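Local coordinates for putative peptide binding protein (Ruminococcus gnavus, PDB 3NOH), which is of uncharacterised function but probably binds a peptide or another small ligand, at residues Leu80-Arg83 / Leu84-Gly88; Glu68-Tyr71 / Ala72-Arg75. All coordinates share one frame; numbering follows the deposited sequence. Where two conformers were deposited one is given.

Contact 1. Residues Leu80-Arg83 / Leu84-Gly88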
ATOM      1  N   LEU A  80      -4.332  -6.206   6.736  1.00 27.67           N
ATOM      2  CA  LEU A  80      -3.187  -5.298   6.922  1.00 27.88           C
ATOM      3  C   LEU A  80      -3.648  -4.045   7.648  1.00 27.90           C
ATOM      4  O   LEU A  80      -2.951  -3.557   8.539  1.00 27.33           O
ATOM      5  CB  LEU A  80      -2.552  -4.934   5.575  1.00 28.47           C
ATOM      6  CG  LEU A  80      -1.439  -3.898   5.600  1.00 28.51           C
ATOM      7  CD1 LEU A  80      -0.225  -4.343   6.445  1.00 31.22           C
ATOM      8  CD2 LEU A  80      -0.949  -3.511   4.148  1.00 26.04           C
ATOM      9  N   CYS A  81      -4.825  -3.549   7.262  1.00 26.89           N
ATOM     10  CA  CYS A  81      -5.437  -2.376   7.936  1.00 27.85           C
ATOM     11  C   CYS A  81      -5.615  -2.611   9.437  1.00 27.62           C
ATOM     12  O   CYS A  81      -5.306  -1.765  10.291  1.00 27.77           O
ATOM     13  CB  CYS A  81      -6.797  -2.086   7.285  1.00 25.46           C
ATOM     14  SG  CYS A  81      -7.461  -0.500   7.760  1.00 28.38           S
ATOM     15  N   GLU A  82      -6.139  -3.783   9.796  1.00 27.83           N
ATOM     16  CA  GLU A  82      -6.247  -4.158  11.178  1.00 29.77           C
ATOM     17  C   GLU A  82      -4.871  -4.155  11.910  1.00 28.65           C
ATOM     18  O   GLU A  82      -4.741  -3.639  13.033  1.00 28.90           O
ATOM     19  CB  GLU A  82      -6.899  -5.528  11.278  1.00 31.81           C
ATOM     20  CG  GLU A  82      -7.199  -5.921  12.665  1.00 40.04           C
ATOM     21  CD  GLU A  82      -7.932  -7.257  12.713  1.00 54.26           C
ATOM     22  OE1 GLU A  82      -8.472  -7.694  11.657  1.00 58.11           O
ATOM     23  OE2 GLU A  82      -7.945  -7.851  13.806  1.00 56.03           O
ATOM     24  N   ARG A  83      -3.853  -4.704  11.257  1.00 28.48           N
ATOM     25  CA  ARG A  83      -2.535  -4.737  11.896  0.50 30.70           C
ATOM     26  C   ARG A  83      -1.951  -3.321  12.016  1.00 28.84           C
ATOM     27  O   ARG A  83      -1.364  -2.999  13.061  1.00 32.16           O
ATOM     28  CB  ARG A  83      -1.572  -5.690  11.174  0.50 29.18           C
ATOM     29  CG  ARG A  83      -1.988  -7.156  11.244  0.50 31.90           C
ATOM     30  CD  ARG A  83      -0.896  -8.103  10.656  0.50 32.92           C
ATOM     31  NE  ARG A  83      -0.459  -7.784   9.288  0.50 36.65           N
ATOM     32  CZ  ARG A  83      -1.053  -8.218   8.174  0.50 33.12           C
ATOM     33  NH1 ARG A  83      -2.142  -8.973   8.249  0.50 33.09           N
ATOM     34  NH2 ARG A  83      -0.554  -7.907   6.985  0.50 38.74           N
ATOM     35  N   LEU A  84      -2.110  -2.494  10.980  1.00 29.45           N
ATOM     36  CA  LEU A  84      -1.618  -1.121  11.052  1.00 30.17           C
ATOM     37  C   LEU A  84      -2.320  -0.338  12.147  1.00 30.04           C
ATOM     38  O   LEU A  84      -1.657   0.329  12.936  1.00 30.30           O
ATOM     39  CB  LEU A  84      -1.748  -0.421   9.693  1.00 28.69           C
ATOM     40  CG  LEU A  84      -0.715  -0.839   8.629  1.00 27.16           C
ATOM     41  CD1 LEU A  84      -1.229  -0.361   7.233  1.00 29.81           C
ATOM     42  CD2 LEU A  84       0.700  -0.293   9.038  1.00 32.12           C
ATOM     43  N   ASN A  85      -3.649  -0.487  12.271  1.00 27.46           N
ATOM     44  CA  ASN A  85      -4.334   0.249  13.325  0.50 27.24           C
ATOM     45  C   ASN A  85      -4.061  -0.290  14.712  1.00 29.77           C
ATOM     46  O   ASN A  85      -4.006   0.470  15.689  1.00 31.56           O
ATOM     47  CB  ASN A  85      -5.810   0.436  12.998  0.50 26.61           C
ATOM     48  CG  ASN A  85      -5.964   1.203  11.728  0.50 24.74           C
ATOM     49  OD1 ASN A  85      -4.928   1.566  11.114  0.50 24.15           O
ATOM     50  ND2 ASN A  85      -7.219   1.456  11.299  0.50 20.47           N
ATOM     51  N   ASP A  86      -3.813  -1.586  14.823  1.00 31.06           N
ATOM     52  CA  ASP A  86      -3.351  -2.151  16.089  1.00 35.09           C
ATOM     53  C   ASP A  86      -2.007  -1.541  16.530  1.00 37.23           C
ATOM     54  O   ASP A  86      -1.735  -1.412  17.726  1.00 38.98           O
ATOM     55  CB  ASP A  86      -3.207  -3.679  15.961  1.00 38.47           C
ATOM     56  CG  ASP A  86      -4.560  -4.406  15.944  1.00 45.10           C
ATOM     57  OD1 ASP A  86      -5.611  -3.769  16.198  1.00 39.85           O
ATOM     58  OD2 ASP A  86      -4.572  -5.619  15.649  1.00 44.65           O
ATOM     59  N   ALA A  87      -1.197  -1.153  15.540  1.00 35.95           N
ATOM     60  CA  ALA A  87       0.119  -0.555  15.771  1.00 37.63           C
ATOM     61  C   ALA A  87       0.037   0.972  15.964  1.00 40.92           C
ATOM     62  O   ALA A  87       1.054   1.633  16.136  1.00 43.02           O
ATOM     63  CB  ALA A  87       1.056  -0.907  14.639  1.00 37.58           C
ATOM     64  N   GLY A  88      -1.181   1.519  15.974  1.00 38.10           N
ATOM     65  CA  GLY A  88      -1.411   2.901  16.375  1.00 39.68           C
ATOM     66  C   GLY A  88      -1.503   3.837  15.178  1.00 36.20           C
ATOM     67  O   GLY A  88      -1.617   5.047  15.368  1.00 38.07           O
TER

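Contact 2. Residues Glu68-Tyr71 / Ala72-Arg75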
ATOM      1  N   GLU A  68     -11.118  -2.949  -6.743  1.00 19.65           N
ATOM      2  CA  GLU A  68     -12.322  -3.612  -6.238  1.00 20.42           C
ATOM      3  C   GLU A  68     -12.598  -4.991  -6.852  1.00 24.61           C
ATOM      4  O   GLU A  68     -13.449  -5.741  -6.326  1.00 26.24           O
ATOM      5  CB  GLU A  68     -13.530  -2.692  -6.466  1.00 22.31           C
ATOM      6  CG  GLU A  68     -13.912  -2.515  -7.933  1.00 22.42           C
ATOM      7  CD  GLU A  68     -14.866  -1.319  -8.184  1.00 27.30           C
ATOM      8  OE1 GLU A  68     -15.227  -0.600  -7.196  1.00 29.09           O
ATOM      9  OE2 GLU A  68     -15.216  -1.088  -9.378  1.00 27.04           O
ATOM     10  N   THR A  69     -11.911  -5.338  -7.955  1.00 21.98           N
ATOM     11  CA  THR A  69     -12.021  -6.641  -8.534  1.00 22.51           C
ATOM     12  C   THR A  69     -10.897  -7.605  -8.186  1.00 21.95           C
ATOM     13  O   THR A  69     -10.881  -8.731  -8.666  1.00 24.30           O
ATOM     14  CB  THR A  69     -12.246  -6.557 -10.065  1.00 24.07           C
ATOM     15  OG1 THR A  69     -11.268  -5.715 -10.661  1.00 23.22           O
ATOM     16  CG2 THR A  69     -13.636  -5.946 -10.379  1.00 24.13           C
ATOM     17  N   ASP A  70      -9.971  -7.171  -7.326  1.00 22.86           N
ATOM     18  CA  ASP A  70      -8.940  -8.050  -6.849  1.00 22.23           C
ATOM     19  C   ASP A  70      -9.378  -8.523  -5.450  1.00 23.01           C
ATOM     20  O   ASP A  70      -8.991  -7.962  -4.424  1.00 22.28           O
ATOM     21  CB  ASP A  70      -7.573  -7.313  -6.803  1.00 23.37           C
ATOM     22  CG  ASP A  70      -6.436  -8.260  -6.540  1.00 24.17           C
ATOM     23  OD1 ASP A  70      -6.695  -9.404  -6.002  1.00 25.97           O
ATOM     24  OD2 ASP A  70      -5.269  -7.884  -6.840  1.00 24.43           O
ATOM     25  N   TYR A  71     -10.213  -9.536  -5.423  1.00 25.04           N
ATOM     26  CA  TYR A  71     -10.888  -9.893  -4.170  1.00 24.87           C
ATOM     27  C   TYR A  71      -9.934 -10.394  -3.103  1.00 28.39           C
ATOM     28  O   TYR A  71     -10.087 -10.069  -1.912  1.00 27.91           O
ATOM     29  CB  TYR A  71     -11.988 -10.904  -4.431  1.00 29.18           C
ATOM     30  CG  TYR A  71     -12.946 -10.513  -5.538  1.00 26.16           C
ATOM     31  CD1 TYR A  71     -13.431  -9.210  -5.639  1.00 31.39           C
ATOM     32  CD2 TYR A  71     -13.403 -11.458  -6.453  1.00 33.09           C
ATOM     33  CE1 TYR A  71     -14.316  -8.843  -6.642  1.00 31.31           C
ATOM     34  CE2 TYR A  71     -14.290 -11.103  -7.478  1.00 32.46           C
ATOM     35  CZ  TYR A  71     -14.736  -9.797  -7.566  1.00 36.64           C
ATOM     36  OH  TYR A  71     -15.602  -9.424  -8.568  1.00 38.76           O
ATOM     37  N   ALA A  72      -8.938 -11.181  -3.519  1.00 26.90           N
ATOM     38  CA  ALA A  72      -7.943 -11.677  -2.600  1.00 27.60           C
ATOM     39  C   ALA A  72      -7.139 -10.525  -2.015  1.00 23.54           C
ATOM     40  O   ALA A  72      -6.841 -10.552  -0.818  1.00 26.68           O
ATOM     41  CB  ALA A  72      -6.995 -12.658  -3.270  1.00 28.92           C
ATOM     42  N   LEU A  73      -6.770  -9.556  -2.843  1.00 24.10           N
ATOM     43  CA  LEU A  73      -6.013  -8.391  -2.358  1.00 22.01           C
ATOM     44  C   LEU A  73      -6.826  -7.486  -1.423  1.00 25.41           C
ATOM     45  O   LEU A  73      -6.251  -6.886  -0.499  1.00 24.21           O
ATOM     46  CB  LEU A  73      -5.371  -7.577  -3.485  1.00 20.53           C
ATOM     47  CG  LEU A  73      -4.251  -6.637  -3.087  1.00 22.29           C
ATOM     48  CD1 LEU A  73      -3.059  -7.347  -2.327  1.00 22.40           C
ATOM     49  CD2 LEU A  73      -3.744  -5.883  -4.351  1.00 21.31           C
ATOM     50  N   ILE A  74      -8.137  -7.384  -1.661  1.00 22.31           N
ATOM     51  CA  ILE A  74      -8.961  -6.617  -0.721  0.50 23.09           C
ATOM     52  C   ILE A  74      -8.958  -7.328   0.643  1.00 24.78           C
ATOM     53  O   ILE A  74      -8.820  -6.658   1.673  1.00 23.83           O
ATOM     54  CB  ILE A  74     -10.413  -6.387  -1.199  0.50 23.02           C
ATOM     55  CG1 ILE A  74     -10.441  -5.631  -2.523  0.50 23.55           C
ATOM     56  CG2 ILE A  74     -11.220  -5.610  -0.137  0.50 22.21           C
ATOM     57  CD1 ILE A  74     -11.795  -5.756  -3.204  0.50 20.48           C
ATOM     58  N   ARG A  75      -9.097  -8.664   0.661  1.00 22.80           N
ATOM     59  CA  ARG A  75      -9.031  -9.457   1.906  0.50 25.50           C
ATOM     60  C   ARG A  75      -7.722  -9.182   2.644  1.00 27.49           C
ATOM     61  O   ARG A  75      -7.710  -8.906   3.867  1.00 27.43           O
ATOM     62  CB  ARG A  75      -9.124 -10.956   1.622  0.50 29.08           C
ATOM     63  CG  ARG A  75     -10.505 -11.502   1.382  0.50 38.02           C
ATOM     64  CD  ARG A  75     -10.656 -12.975   1.862  0.50 44.93           C
ATOM     65  NE  ARG A  75      -9.523 -13.852   1.559  0.50 47.86           N
ATOM     66  CZ  ARG A  75      -9.252 -14.355   0.359  0.50 42.74           C
ATOM     67  NH1 ARG A  75     -10.015 -14.053  -0.687  0.50 42.75           N
ATOM     68  NH2 ARG A  75      -8.204 -15.144   0.197  0.50 43.74           N
TER
HETATM   69  O   HOH W   1      -8.057 -11.758  -6.356  1.00 26.90           O

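Contact 1. Residues Leu80-Arg83 / Leu84-Gly88
Leu80 O takes the amide of Leu84, Leu84 N standing 2.8 Å from Leu80 O. This is the last stretch of helix 71-86, the helix of a beta-alpha-beta unit, and it ends in a Schellman motif. Asn85 N and Asp86 N continue the i to i+4 pattern onto Cys81 O and Glu82 O, whereas Ala87 N gives Arg83 O only a weak bond. On the buried side of the helix, Leu80 CG rests 3.9 Å from Leu84 CD1, and the Leu84 side chain goes on to pack against Leu43 and Phe46 of helix 37-47 and Val91 of strand 90-96. In one of its two modelled conformers, Arg83 folds back at chi3 (-54°), which lays one guanidinium face over Leu80 CA, near the rim of the group. Along the outer surface, Glu82 and Asp86 run side by side with carboxylate planes 88° apart; Glu82 OE2 and Asp86 OD2 lie 4.4 Å from each other, a spacing at which like charges would probably repel weakly. Asn85, likewise modelled twice, bonds through OD1 to Val91 N in one conformer, joining the helix end to the next strand. Gly88, with phi of 97°, closes the turn by sending its N to Asn85 O at 3.0 Å.

Contact 2. Residues Glu68-Tyr71 / Ala72-Arg75
With chi1 at -170°, Asp70 swings CG away from its own amide and toward the first turn of helix 71-86, where its carboxylate meets Leu73. The backbone places Leu73 CB 3.3 Å from Asp70 CG, and a chi1 of -162° directs the leucine branch so that CD2 comes to Asp70 OD2. Asp70 OD1 accepts from Leu73 N at 3.2 Å, the N-H arriving from above the carboxylate plane, 62° out of it. The same oxygen takes a hydrogen from a water at 2.7 Å, and this water in turn accepts from Ala72 N, so two amides of the first turn are served, one directly and one through the solvent molecule. Asp70 OD2 lies against Leu73 CB and CD2, 3.5 Å from Leu73 CD2. Such an aspartate at the N-cap of a helix also lies where the helix dipole would tend to favour its negative charge. The cap stands at the junction between strand 61-67 and the helix, in the first connection of a beta-alpha-beta unit, and Leu73 passes on to pack against Tyr23, Val66 and Leu114 of the sheet. The regular helix bonds begin with Ile74 N to Asp70 O at 2.9 Å, followed by Arg75 N to Tyr71 O. Ile74 reaches back along the loop, bringing CD1 to 3.5 Å from Glu68 O, while the ring of Tyr71 is placed with one face centred over Thr69 O. In one of its two modelled conformers, Arg75 sends its guanidinium off the helix, where NH1 bonds to Ala17 O.

From the N terminus, strand 61-67 leads into contact 2, where the loop 68-70 turns into helix 71-86 and the first turn is capped. The chain then runs along the helix to contact 1, whose four-residue steps complete the last turns and whose Schellman motif at Gly88 ends the helix before strand 90-96 starts. The two are in series, neither nested nor crossed, with centres about 18 Å apart and nearest atoms about 5 Å apart. Together they occupy the two ends of the helix that connects parallel strands 61-67 and 90-96, neighbours in the mixed sheet. The buried side of contact 2 packs on the sheet and the terminal segments; that of contact 1 packs on helix 37-47 and edge strand 90-96.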